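Long-range contacts in KLTH0A00704p (Lachancea thermotolerans, PDB 4J2G), which acts in autophagy as a member of the Atg13 family, its HORMA domain, the part present here, probably mediating recruitment of PI 3-kinase: residues A[100-106]-A[117-121]; A[86-90]-A[206-210]; A[183-187]-A[199-203]; A[95-99]-A[124-128]. The protein carries 1 engineered substitution. Residues are numbered along the deposited sequence.

Contact 1 of 4, residues A[100-106]-A[117-121]; sequences LSPSQQV and NVCKG
This is the open end of a beta hairpin, strands 105-109 and 115-120, with a type I turn leading into it and a classic beta bulge. The small sheet is completed by strand 268-271. Leu100 is extended and directs its CA-to-CB bond at the other segment; its CD2 lies 3.5 Å from Gly121 O. Ser101 to Gln104 form the turn, closed by Gln104 N to Ser101 O at 3.1 Å. Gln104 OE1 also accepts from Ser101 N at 2.8 Å. Pro102 CA is 3.9 Å from Gly121 CA. A CB on Gly121 would fall 2.6 Å from Pro102 CA, so a side chain would clash. The phi of Gly121 is also positive (32°). Gln104 O accepts from Gly121 N at 2.8 Å. Gln105 then forms an antiparallel non-hydrogen-bonded pair with Lys120, CA-CA 4.5 Å. Gln105 OE1 is 3.3 Å from Lys120 CG. Val106, chi1 t, pairs with Cys119, CA-CA 5.3 Å, and both side chains lie on one face; Ile127 of strand 126-136 packs on Val106. Val106 N donates to Cys119 O at 2.8 Å. Val118 and Cys119 both face Val106: Val106 O accepts from Val118 N at 2.8 Å and weakly from Cys119 N at 3.5 Å.

Contact 2 of 4, residues A[86-90]-A[206-210]; sequences LPPLV and ILDGS
The two segments run antiparallel, their end-to-end directions 130° apart. Residues 86-88 are extended loop leading into strand 89-96. Residues 206-208 end strand 201-208, an edge strand of the five-stranded antiparallel sheet of the HORMA domain. The CA register is Pro88 with Gly209 at 5.0 Å, Leu89 with Asp208 at 5.4 Å and Val90 with Leu207 at 4.9 Å. Leu89-Asp208 is a non-hydrogen-bonded pair; Val90-Leu207 is hydrogen-bonded. Val90 N donates to Leu207 O at 2.9 Å, and Leu207 N to Val90 O at 2.8 Å. Gly209 N donates to Pro88 O at 2.7 Å. Val90 (t) and Leu207 (m, t) share one face, CB to CB 4.0 Å. Beyond them, Val90 CG2 rests 3.6 Å from Gly209 CA, where a side chain would clash. Leu89 CD1 meets Ile206 CG2 at 3.8 Å; Trp77 of helix 70-78 packs on both residues. Pro88 CG is 3.5 Å from Ser210 N. Asp208 OD1 accepts from Ser210 N at 2.9 Å, an Asx turn, and from Ser210 OG at 2.7 Å. The chemistry splits in two: main-chain bonds and apolar contacts pair the strands, while Asp208 folds the outgoing chain with its own carboxylate.

Contact 3 of 4, residues A[183-187]-A[199-203]; sequences LQARL and PVKLG
Here the last turn of helix 179-187 packs beside the start of strand 201-208, an edge strand of the main antiparallel sheet of the HORMA domain. The axes of the short helix and strand segments come within 9.2 Å and run 137° apart in N-to-C direction, signed crossing angle -137°. No direct hydrogen bond joins the segments. Shape does the work. Leu202 is the bump. Its CA-to-CB bond points at the helix, and its side chain (chi1 -100°, chi2 37°) enters a hollow lined by Leu183, Gln184 and Leu187, one helical turn. Leu183 (t, p) and Leu187 (m, t) both direct CA-to-CB at the strand. Leu183 CD2 meets Leu202 CD1 at 3.8 Å, and Leu187 CD1 reaches the same Leu202 CD1 at 4.1 Å. Leu187 is the bump in return. Leu187 fits over Val200, with Leu187 CD1 3.9 Å from Val200 O and Leu187 CD2 4.3 Å from Val200 CG2. Lys201 turns its CB away. Leu95 of the neighbouring strand 89-96 touches Leu183, Val200 and Leu202, so the apolar patch continues into the sheet. Gln184 (t, p) brings its amide oxygen OE1 to 3.3 Å from Leu202 CD2. A water fills the gap beside it, donating to Gln184 OE1 at 2.8 Å and accepting from Leu202 N at 3.1 Å.

Contact 4 of 4, residues A[95-99]-A[124-128]; sequences LDLAR and KSEIM
Residues 95-99 leave strand 89-96 as residues 124-128 enter strand 126-136, in opposite directions, 156° apart. Leu95 and Ile127 form an antiparallel hydrogen-bonded pair, CA-CA 4.9 Å. Both backbone groups of Leu95 are used: its N donates to Ile127 O at 2.7 Å, and its O accepts from Ile127 N at 2.9 Å. Glu126 CA adds a CA-H...O contact to Leu95 O at 3.1 Å. Asp96 and Glu126 are the non-hydrogen-bonded pair, CA-CA 4.6 Å. Leu97 N donates to Ser125 O at 2.8 Å. Ala98 N is met by Asp96 OD1 at 3.0 Å, an Asx turn that bends the chain out of the strand. A water lies 2.8 Å from Leu97 O and 3.0 Å from Lys124 O. Glu126 sends its carboxylate away to salt bridges with Arg205 and Arg218, and Ser125 OG is bonded to Gly217 O. Asp96 and Glu126 share one face. On the other, Leu95 CD2 lies 4.1 Å from Ile127 CD1; Leu97, just past the strand, brings CD1 to 4.2 Å from Ile127 CD1. This is a neighbouring-strand pair inside the antiparallel sheet of a HORMA domain, ending where the chain departs to form the nested hairpin 105-109/115-120.

Three contacts belong to the five-stranded sheet. Contacts 2 and 4 sit on strand 89-96, their centres about 22 Å apart and their nearest atoms about 7 Å apart. Contacts 2 and 3 use strand 201-208, on opposite sides of the chain's centre, about 25 Å between centres. Contacts 3 and 4 touch: Lys201 O is 2.7 Å from Asp96 N, a probable hydrogen bond between neighbouring strands. Contact 1 lies in the smaller sheet, nested in the loop closed by contact 4. Contacts 1 and 4 pack together, with Cys119 SG 3.7 Å from Leu97 CD1 and Val118 CG1 3.9 Å from Ile127 CD1. Leu100 CD1 also meets Val200 CG1 at 3.3 Å, joining contact 1 to contact 3.

Contact 1 of 4, residues A[100-106]-A[117-121]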
loop_
_atom_site.group_PDB
_atom_site.type_symbol
_atom_site.label_atom_id
_atom_site.label_comp_id
_atom_site.label_asym_id
_atom_site.label_seq_id
_atom_site.Cartn_x
_atom_site.Cartn_y
_atom_site.Cartn_z
ATOM N N LEU A 100 -16.406 -3.123 -15.094
ATOM C CA LEU A 100 -16.760 -4.490 -15.506
ATOM C C LEU A 100 -18.236 -4.606 -15.859
ATOM O O LEU A 100 -19.091 -4.168 -15.093
ATOM C CB LEU A 100 -16.500 -5.475 -14.370
ATOM C CG LEU A 100 -15.235 -6.335 -14.289
ATOM C CD1 LEU A 100 -14.064 -5.674 -14.962
ATOM C CD2 LEU A 100 -14.896 -6.724 -12.853
ATOM N N SER A 101 -18.527 -5.249 -16.982
ATOM C CA SER A 101 -19.900 -5.671 -17.298
ATOM C C SER A 101 -20.296 -6.922 -16.489
ATOM O O SER A 101 -19.415 -7.674 -16.051
ATOM C CB SER A 101 -20.041 -5.950 -18.801
ATOM O OG SER A 101 -19.264 -7.069 -19.183
ATOM N N PRO A 102 -21.621 -7.142 -16.286
ATOM C CA PRO A 102 -22.224 -8.261 -15.540
ATOM C C PRO A 102 -21.799 -9.690 -15.899
ATOM O O PRO A 102 -21.921 -10.578 -15.045
ATOM C CB PRO A 102 -23.718 -8.102 -15.840
ATOM C CG PRO A 102 -23.903 -6.637 -16.002
ATOM C CD PRO A 102 -22.636 -6.118 -16.625
ATOM N N SER A 103 -21.347 -9.924 -17.133
ATOM C CA SER A 103 -20.889 -11.262 -17.567
ATOM C C SER A 103 -19.367 -11.539 -17.373
ATOM O O SER A 103 -18.889 -12.687 -17.507
ATOM C CB SER A 103 -21.227 -11.472 -19.041
ATOM O OG SER A 103 -20.249 -10.873 -19.879
ATOM N N GLN A 104 -18.611 -10.479 -17.096
ATOM C CA GLN A 104 -17.152 -10.585 -16.889
ATOM C C GLN A 104 -16.779 -11.273 -15.549
ATOM O O GLN A 104 -17.243 -10.894 -14.480
ATOM C CB GLN A 104 -16.507 -9.208 -17.050
ATOM C CG GLN A 104 -16.526 -8.753 -18.504
ATOM C CD GLN A 104 -15.878 -7.391 -18.753
ATOM O OE1 GLN A 104 -16.261 -6.367 -18.162
ATOM N NE2 GLN A 104 -14.944 -7.362 -19.697
ATOM N N GLN A 105 -15.971 -12.320 -15.643
ATOM C CA GLN A 105 -15.489 -13.075 -14.503
ATOM C C GLN A 105 -14.027 -12.621 -14.203
ATOM O O GLN A 105 -13.174 -12.616 -15.109
ATOM C CB GLN A 105 -15.516 -14.579 -14.892
ATOM C CG GLN A 105 -15.226 -15.619 -13.807
ATOM C CD GLN A 105 -15.988 -15.419 -12.491
ATOM O OE1 GLN A 105 -17.211 -15.244 -12.481
ATOM N NE2 GLN A 105 -15.280 -15.485 -11.379
ATOM N N VAL A 106 -13.748 -12.271 -12.948
ATOM C CA VAL A 106 -12.354 -12.157 -12.482
ATOM C C VAL A 106 -11.795 -13.474 -11.932
ATOM O O VAL A 106 -12.326 -14.092 -11.019
ATOM C CB VAL A 106 -12.202 -11.055 -11.418
ATOM C CG1 VAL A 106 -10.743 -10.930 -10.957
ATOM C CG2 VAL A 106 -12.690 -9.747 -11.996
ATOM N N ASN A 117 -11.587 -18.702 -9.185
ATOM C CA ASN A 117 -12.571 -17.662 -9.366
ATOM C C ASN A 117 -12.502 -16.670 -8.264
ATOM O O ASN A 117 -12.348 -17.048 -7.097
ATOM C CB ASN A 117 -13.989 -18.253 -9.325
ATOM C CG ASN A 117 -14.492 -18.673 -10.681
ATOM O OD1 ASN A 117 -13.771 -18.656 -11.677
ATOM N ND2 ASN A 117 -15.755 -19.056 -10.724
ATOM N N VAL A 118 -12.719 -15.398 -8.623
ATOM C CA VAL A 118 -12.757 -14.304 -7.654
ATOM C C VAL A 118 -14.138 -13.645 -7.565
ATOM O O VAL A 118 -14.732 -13.616 -6.497
ATOM C CB VAL A 118 -11.698 -13.211 -7.964
ATOM C CG1 VAL A 118 -11.685 -12.171 -6.857
ATOM C CG2 VAL A 118 -10.333 -13.852 -8.161
ATOM N N CYS A 119 -14.628 -13.067 -8.649
ATOM C CA CYS A 119 -15.952 -12.429 -8.614
ATOM C C CYS A 119 -16.458 -12.109 -10.002
ATOM O O CYS A 119 -15.701 -12.155 -10.959
ATOM C CB CYS A 119 -15.930 -11.171 -7.753
ATOM S SG CYS A 119 -14.622 -9.965 -8.184
ATOM N N LYS A 120 -17.743 -11.780 -10.091
ATOM C CA LYS A 120 -18.435 -11.603 -11.365
ATOM C C LYS A 120 -18.940 -10.169 -11.447
ATOM O O LYS A 120 -19.344 -9.576 -10.439
ATOM C CB LYS A 120 -19.624 -12.578 -11.493
ATOM C CG LYS A 120 -19.528 -13.854 -10.650
ATOM C CD LYS A 120 -20.884 -14.288 -10.094
ATOM C CE LYS A 120 -20.745 -15.360 -9.019
ATOM N NZ LYS A 120 -22.021 -15.539 -8.277
ATOM N N GLY A 121 -18.923 -9.626 -12.657
ATOM C CA GLY A 121 -19.379 -8.266 -12.921
ATOM C C GLY A 121 -19.192 -7.229 -11.821
ATOM O O GLY A 121 -18.079 -6.831 -11.491
#

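Contact 2 of 4, residues A[86-90]-A[206-210]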
loop_
_atom_site.group_PDB
_atom_site.type_symbol
_atom_site.label_atom_id
_atom_site.label_comp_id
_atom_site.label_asym_id
_atom_site.label_seq_id
_atom_site.Cartn_x
_atom_site.Cartn_y
_atom_site.Cartn_z
ATOM N N LEU A 86 1.733 13.885 14.170
ATOM C CA LEU A 86 1.788 13.645 12.720
ATOM C C LEU A 86 1.046 12.322 12.544
ATOM O O LEU A 86 1.501 11.334 13.047
ATOM C CB LEU A 86 3.248 13.498 12.305
ATOM C CG LEU A 86 3.831 14.251 11.093
ATOM C CD1 LEU A 86 5.103 13.557 10.617
ATOM C CD2 LEU A 86 2.870 14.379 9.922
ATOM N N PRO A 87 -0.144 12.315 11.923
ATOM C CA PRO A 87 -0.962 11.082 11.966
ATOM C C PRO A 87 -0.269 9.941 11.191
ATOM O O PRO A 87 0.449 10.224 10.252
ATOM C CB PRO A 87 -2.255 11.470 11.216
ATOM C CG PRO A 87 -2.185 12.947 11.005
ATOM C CD PRO A 87 -0.762 13.396 11.142
ATOM N N PRO A 88 -0.472 8.667 11.585
ATOM C CA PRO A 88 0.017 7.567 10.730
ATOM C C PRO A 88 -0.669 7.594 9.337
ATOM O O PRO A 88 -1.908 7.821 9.227
ATOM C CB PRO A 88 -0.374 6.299 11.532
ATOM C CG PRO A 88 -1.574 6.750 12.329
ATOM C CD PRO A 88 -1.216 8.159 12.758
ATOM N N LEU A 89 0.156 7.392 8.314
ATOM C CA LEU A 89 -0.200 7.480 6.894
ATOM C C LEU A 89 -0.378 6.088 6.299
ATOM O O LEU A 89 0.559 5.304 6.237
ATOM C CB LEU A 89 0.841 8.298 6.126
ATOM C CG LEU A 89 0.952 8.636 4.589
ATOM C CD1 LEU A 89 -0.009 7.999 3.645
ATOM C CD2 LEU A 89 0.915 10.141 4.353
ATOM N N VAL A 90 -1.626 5.806 5.901
ATOM C CA VAL A 90 -2.050 4.554 5.334
ATOM C C VAL A 90 -2.326 4.686 3.852
ATOM O O VAL A 90 -2.948 5.636 3.412
ATOM C CB VAL A 90 -3.222 3.984 6.136
ATOM C CG1 VAL A 90 -3.892 2.731 5.464
ATOM C CG2 VAL A 90 -2.640 3.608 7.477
ATOM N N ILE A 206 -5.178 7.232 0.029
ATOM C CA ILE A 206 -4.440 7.578 1.200
ATOM C C ILE A 206 -5.443 7.782 2.276
ATOM O O ILE A 206 -6.473 8.325 2.026
ATOM C CB ILE A 206 -3.712 8.891 0.957
ATOM C CG1 ILE A 206 -2.638 8.656 -0.107
ATOM C CG2 ILE A 206 -3.201 9.425 2.263
ATOM C CD1 ILE A 206 -1.983 9.906 -0.705
ATOM N N LEU A 207 -5.139 7.303 3.470
ATOM C CA LEU A 207 -6.017 7.318 4.626
ATOM C C LEU A 207 -5.205 7.738 5.857
ATOM O O LEU A 207 -3.969 7.431 5.984
ATOM C CB LEU A 207 -6.531 5.943 4.956
ATOM C CG LEU A 207 -7.413 5.313 3.862
ATOM C CD1 LEU A 207 -7.742 3.861 4.169
ATOM C CD2 LEU A 207 -8.667 6.148 3.691
ATOM N N ASP A 208 -5.885 8.447 6.763
ATOM C CA ASP A 208 -5.341 8.714 8.110
ATOM C C ASP A 208 -5.511 7.416 8.903
ATOM O O ASP A 208 -6.616 6.941 9.134
ATOM C CB ASP A 208 -6.084 9.869 8.742
ATOM C CG ASP A 208 -5.626 10.189 10.169
ATOM O OD1 ASP A 208 -5.191 9.278 10.935
ATOM O OD2 ASP A 208 -5.737 11.397 10.509
ATOM N N GLY A 209 -4.404 6.794 9.268
ATOM C CA GLY A 209 -4.512 5.501 9.924
ATOM C C GLY A 209 -4.830 5.463 11.419
ATOM O O GLY A 209 -4.882 4.383 12.000
ATOM N N SER A 210 -5.039 6.610 12.058
ATOM C CA SER A 210 -5.420 6.568 13.467
ATOM C C SER A 210 -6.929 6.434 13.555
ATOM O O SER A 210 -7.482 6.513 14.635
ATOM C CB SER A 210 -4.954 7.816 14.198
ATOM O OG SER A 210 -5.582 8.957 13.630
#

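Contact 3 of 4, residues A[183-187]-A[199-203]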
loop_
_atom_site.group_PDB
_atom_site.type_symbol
_atom_site.label_atom_id
_atom_site.label_comp_id
_atom_site.label_asym_id
_atom_site.label_seq_id
_atom_site.Cartn_x
_atom_site.Cartn_y
_atom_site.Cartn_z
ATOM N N LEU A 183 1.596 -6.779 -12.035
ATOM C CA LEU A 183 0.236 -6.573 -12.609
ATOM C C LEU A 183 0.124 -5.233 -13.364
ATOM O O LEU A 183 -0.468 -5.189 -14.447
ATOM C CB LEU A 183 -0.862 -6.651 -11.531
ATOM C CG LEU A 183 -2.290 -6.316 -12.065
ATOM C CD1 LEU A 183 -2.740 -7.353 -13.083
ATOM C CD2 LEU A 183 -3.268 -6.338 -10.894
ATOM N N GLN A 184 0.662 -4.140 -12.788
ATOM C CA GLN A 184 0.667 -2.847 -13.459
ATOM C C GLN A 184 1.388 -2.999 -14.844
ATOM O O GLN A 184 0.817 -2.659 -15.892
ATOM C CB GLN A 184 1.328 -1.801 -12.555
ATOM C CG GLN A 184 1.611 -0.403 -13.138
ATOM C CD GLN A 184 0.361 0.489 -13.285
ATOM O OE1 GLN A 184 -0.766 0.097 -12.957
ATOM N NE2 GLN A 184 0.570 1.700 -13.784
ATOM N N ALA A 185 2.606 -3.557 -14.851
ATOM C CA ALA A 185 3.302 -3.815 -16.116
ATOM C C ALA A 185 2.336 -4.431 -17.149
ATOM O O ALA A 185 2.189 -3.936 -18.250
ATOM C CB ALA A 185 4.453 -4.750 -15.898
ATOM N N ARG A 186 1.687 -5.522 -16.798
ATOM C CA ARG A 186 0.837 -6.198 -17.782
ATOM C C ARG A 186 -0.386 -5.392 -18.169
ATOM O O ARG A 186 -0.869 -5.515 -19.250
ATOM C CB ARG A 186 0.554 -7.652 -17.374
ATOM C CG ARG A 186 -0.869 -8.178 -17.443
ATOM C CD ARG A 186 -0.782 -9.662 -17.121
ATOM N NE ARG A 186 0.502 -9.920 -16.450
ATOM C CZ ARG A 186 1.124 -11.098 -16.388
ATOM N NH1 ARG A 186 0.591 -12.191 -16.950
ATOM N NH2 ARG A 186 2.292 -11.185 -15.755
ATOM N N LEU A 187 -0.831 -4.502 -17.321
ATOM C CA LEU A 187 -1.980 -3.675 -17.653
ATOM C C LEU A 187 -1.626 -2.542 -18.615
ATOM O O LEU A 187 -2.480 -2.071 -19.361
ATOM C CB LEU A 187 -2.602 -3.074 -16.366
ATOM C CG LEU A 187 -3.507 -4.089 -15.639
ATOM C CD1 LEU A 187 -4.164 -3.446 -14.404
ATOM C CD2 LEU A 187 -4.592 -4.494 -16.629
ATOM N N PRO A 199 -10.823 -1.707 -19.057
ATOM C CA PRO A 199 -11.485 -2.864 -18.413
ATOM C C PRO A 199 -11.350 -2.834 -16.841
ATOM O O PRO A 199 -12.369 -2.881 -16.110
ATOM C CB PRO A 199 -10.756 -4.074 -19.050
ATOM C CG PRO A 199 -9.398 -3.507 -19.472
ATOM C CD PRO A 199 -9.407 -1.985 -19.369
ATOM N N VAL A 200 -10.109 -2.800 -16.341
ATOM C CA VAL A 200 -9.796 -2.711 -14.902
ATOM C C VAL A 200 -8.499 -1.911 -14.745
ATOM O O VAL A 200 -7.615 -2.034 -15.562
ATOM C CB VAL A 200 -9.636 -4.094 -14.219
ATOM C CG1 VAL A 200 -10.920 -4.933 -14.290
ATOM C CG2 VAL A 200 -8.481 -4.885 -14.820
ATOM N N LYS A 201 -8.406 -1.061 -13.727
ATOM C CA LYS A 201 -7.154 -0.338 -13.471
ATOM C C LYS A 201 -6.773 -0.462 -11.998
ATOM O O LYS A 201 -7.580 -0.889 -11.181
ATOM C CB LYS A 201 -7.299 1.133 -13.859
ATOM C CG LYS A 201 -8.481 1.795 -13.158
ATOM C CD LYS A 201 -8.630 3.282 -13.461
ATOM C CE LYS A 201 -9.909 3.806 -12.821
ATOM N NZ LYS A 201 -10.111 5.287 -12.909
ATOM N N LEU A 202 -5.528 -0.114 -11.696
ATOM C CA LEU A 202 -5.045 0.017 -10.352
ATOM C C LEU A 202 -5.403 1.384 -9.842
ATOM O O LEU A 202 -5.459 2.291 -10.604
ATOM C CB LEU A 202 -3.516 -0.137 -10.337
ATOM C CG LEU A 202 -2.966 -1.508 -9.926
ATOM C CD1 LEU A 202 -3.806 -2.645 -10.437
ATOM C CD2 LEU A 202 -1.503 -1.742 -10.316
ATOM N N GLY A 203 -5.664 1.505 -8.538
ATOM C CA GLY A 203 -5.992 2.750 -7.856
ATOM C C GLY A 203 -5.255 2.701 -6.501
ATOM O O GLY A 203 -4.786 1.644 -6.092
HETATM O O HOH W 1 -3.396 0.540 -13.794
#

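Contact 4 of 4, residues A[95-99]-A[124-128]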
loop_
_atom_site.group_PDB
_atom_site.type_symbol
_atom_site.label_atom_id
_atom_site.label_comp_id
_atom_site.label_asym_id
_atom_site.label_seq_id
_atom_site.Cartn_x
_atom_site.Cartn_y
_atom_site.Cartn_z
ATOM N N LEU A 95 -7.235 -3.287 -7.070
ATOM C CA LEU A 95 -7.649 -3.468 -8.426
ATOM C C LEU A 95 -9.067 -2.970 -8.520
ATOM O O LEU A 95 -9.973 -3.543 -7.900
ATOM C CB LEU A 95 -7.535 -4.927 -8.820
ATOM C CG LEU A 95 -7.852 -5.318 -10.253
ATOM C CD1 LEU A 95 -6.943 -4.584 -11.243
ATOM C CD2 LEU A 95 -7.699 -6.816 -10.366
ATOM N N ASP A 96 -9.235 -1.874 -9.262
ATOM C CA ASP A 96 -10.541 -1.203 -9.446
ATOM C C ASP A 96 -11.482 -1.935 -10.432
ATOM O O ASP A 96 -11.123 -2.169 -11.592
ATOM C CB ASP A 96 -10.281 0.214 -9.933
ATOM C CG ASP A 96 -11.523 1.074 -9.946
ATOM O OD1 ASP A 96 -12.672 0.542 -9.938
ATOM O OD2 ASP A 96 -11.336 2.311 -9.989
ATOM N N LEU A 97 -12.683 -2.303 -9.995
ATOM C CA LEU A 97 -13.546 -3.163 -10.826
ATOM C C LEU A 97 -14.801 -2.463 -11.360
ATOM O O LEU A 97 -15.722 -3.111 -11.861
ATOM C CB LEU A 97 -14.014 -4.369 -10.025
ATOM C CG LEU A 97 -12.941 -5.291 -9.465
ATOM C CD1 LEU A 97 -13.640 -6.524 -8.939
ATOM C CD2 LEU A 97 -11.901 -5.650 -10.503
ATOM N N ALA A 98 -14.837 -1.146 -11.204
ATOM C CA ALA A 98 -15.963 -0.297 -11.590
ATOM C C ALA A 98 -16.512 -0.547 -13.007
ATOM O O ALA A 98 -17.741 -0.560 -13.193
ATOM C CB ALA A 98 -15.576 1.176 -11.428
ATOM N N ARG A 99 -15.609 -0.758 -13.975
ATOM C CA ARG A 99 -15.922 -0.765 -15.418
ATOM C C ARG A 99 -16.228 -2.135 -15.981
ATOM O O ARG A 99 -16.225 -2.305 -17.219
ATOM C CB ARG A 99 -14.736 -0.209 -16.219
ATOM C CG ARG A 99 -14.329 1.208 -15.903
ATOM C CD ARG A 99 -15.444 2.189 -16.217
ATOM N NE ARG A 99 -14.902 3.443 -16.744
ATOM C CZ ARG A 99 -14.652 3.677 -18.031
ATOM N NH1 ARG A 99 -14.895 2.743 -18.949
ATOM N NH2 ARG A 99 -14.156 4.848 -18.401
ATOM N N LYS A 124 -18.497 -6.686 -6.661
ATOM C CA LYS A 124 -17.490 -6.131 -5.784
ATOM C C LYS A 124 -16.827 -4.952 -6.462
ATOM O O LYS A 124 -16.656 -4.928 -7.680
ATOM C CB LYS A 124 -16.466 -7.204 -5.459
ATOM C CG LYS A 124 -17.050 -8.446 -4.830
ATOM C CD LYS A 124 -17.299 -8.278 -3.334
ATOM C CE LYS A 124 -17.932 -9.520 -2.705
ATOM N NZ LYS A 124 -18.315 -9.200 -1.294
ATOM N N SER A 125 -16.472 -3.958 -5.688
ATOM C CA SER A 125 -16.054 -2.667 -6.261
ATOM C C SER A 125 -14.524 -2.678 -6.578
ATOM O O SER A 125 -14.087 -2.091 -7.584
ATOM C CB SER A 125 -16.352 -1.588 -5.229
ATOM O OG SER A 125 -15.814 -2.004 -3.971
ATOM N N GLU A 126 -13.750 -3.366 -5.720
ATOM C CA GLU A 126 -12.245 -3.450 -5.813
ATOM C C GLU A 126 -11.660 -4.712 -5.161
ATOM O O GLU A 126 -12.318 -5.341 -4.334
ATOM C CB GLU A 126 -11.590 -2.216 -5.164
ATOM C CG GLU A 126 -12.042 -1.994 -3.746
ATOM C CD GLU A 126 -11.407 -0.780 -3.095
ATOM O OE1 GLU A 126 -11.595 0.335 -3.628
ATOM O OE2 GLU A 126 -10.717 -0.950 -2.045
ATOM N N ILE A 127 -10.430 -5.088 -5.543
ATOM C CA ILE A 127 -9.685 -6.120 -4.823
ATOM C C ILE A 127 -8.469 -5.460 -4.251
ATOM O O ILE A 127 -7.646 -4.921 -5.013
ATOM C CB ILE A 127 -9.269 -7.250 -5.767
ATOM C CG1 ILE A 127 -10.525 -7.878 -6.364
ATOM C CG2 ILE A 127 -8.306 -8.290 -5.113
ATOM C CD1 ILE A 127 -10.273 -8.609 -7.672
HETATM N N MSE A 128 -8.335 -5.508 -2.924
HETATM C CA MSE A 128 -7.176 -4.955 -2.221
HETATM C C MSE A 128 -5.934 -5.707 -2.592
HETATM O O MSE A 128 -5.956 -6.922 -2.680
HETATM C CB MSE A 128 -7.420 -5.196 -0.746
HETATM C CG MSE A 128 -8.180 -4.061 -0.137
HETATM SE SE MSE A 128 -7.423 -2.275 -0.328
HETATM C CE MSE A 128 -5.909 -2.767 0.822
HETATM O O HOH W 2 -17.862 -3.769 -10.165
#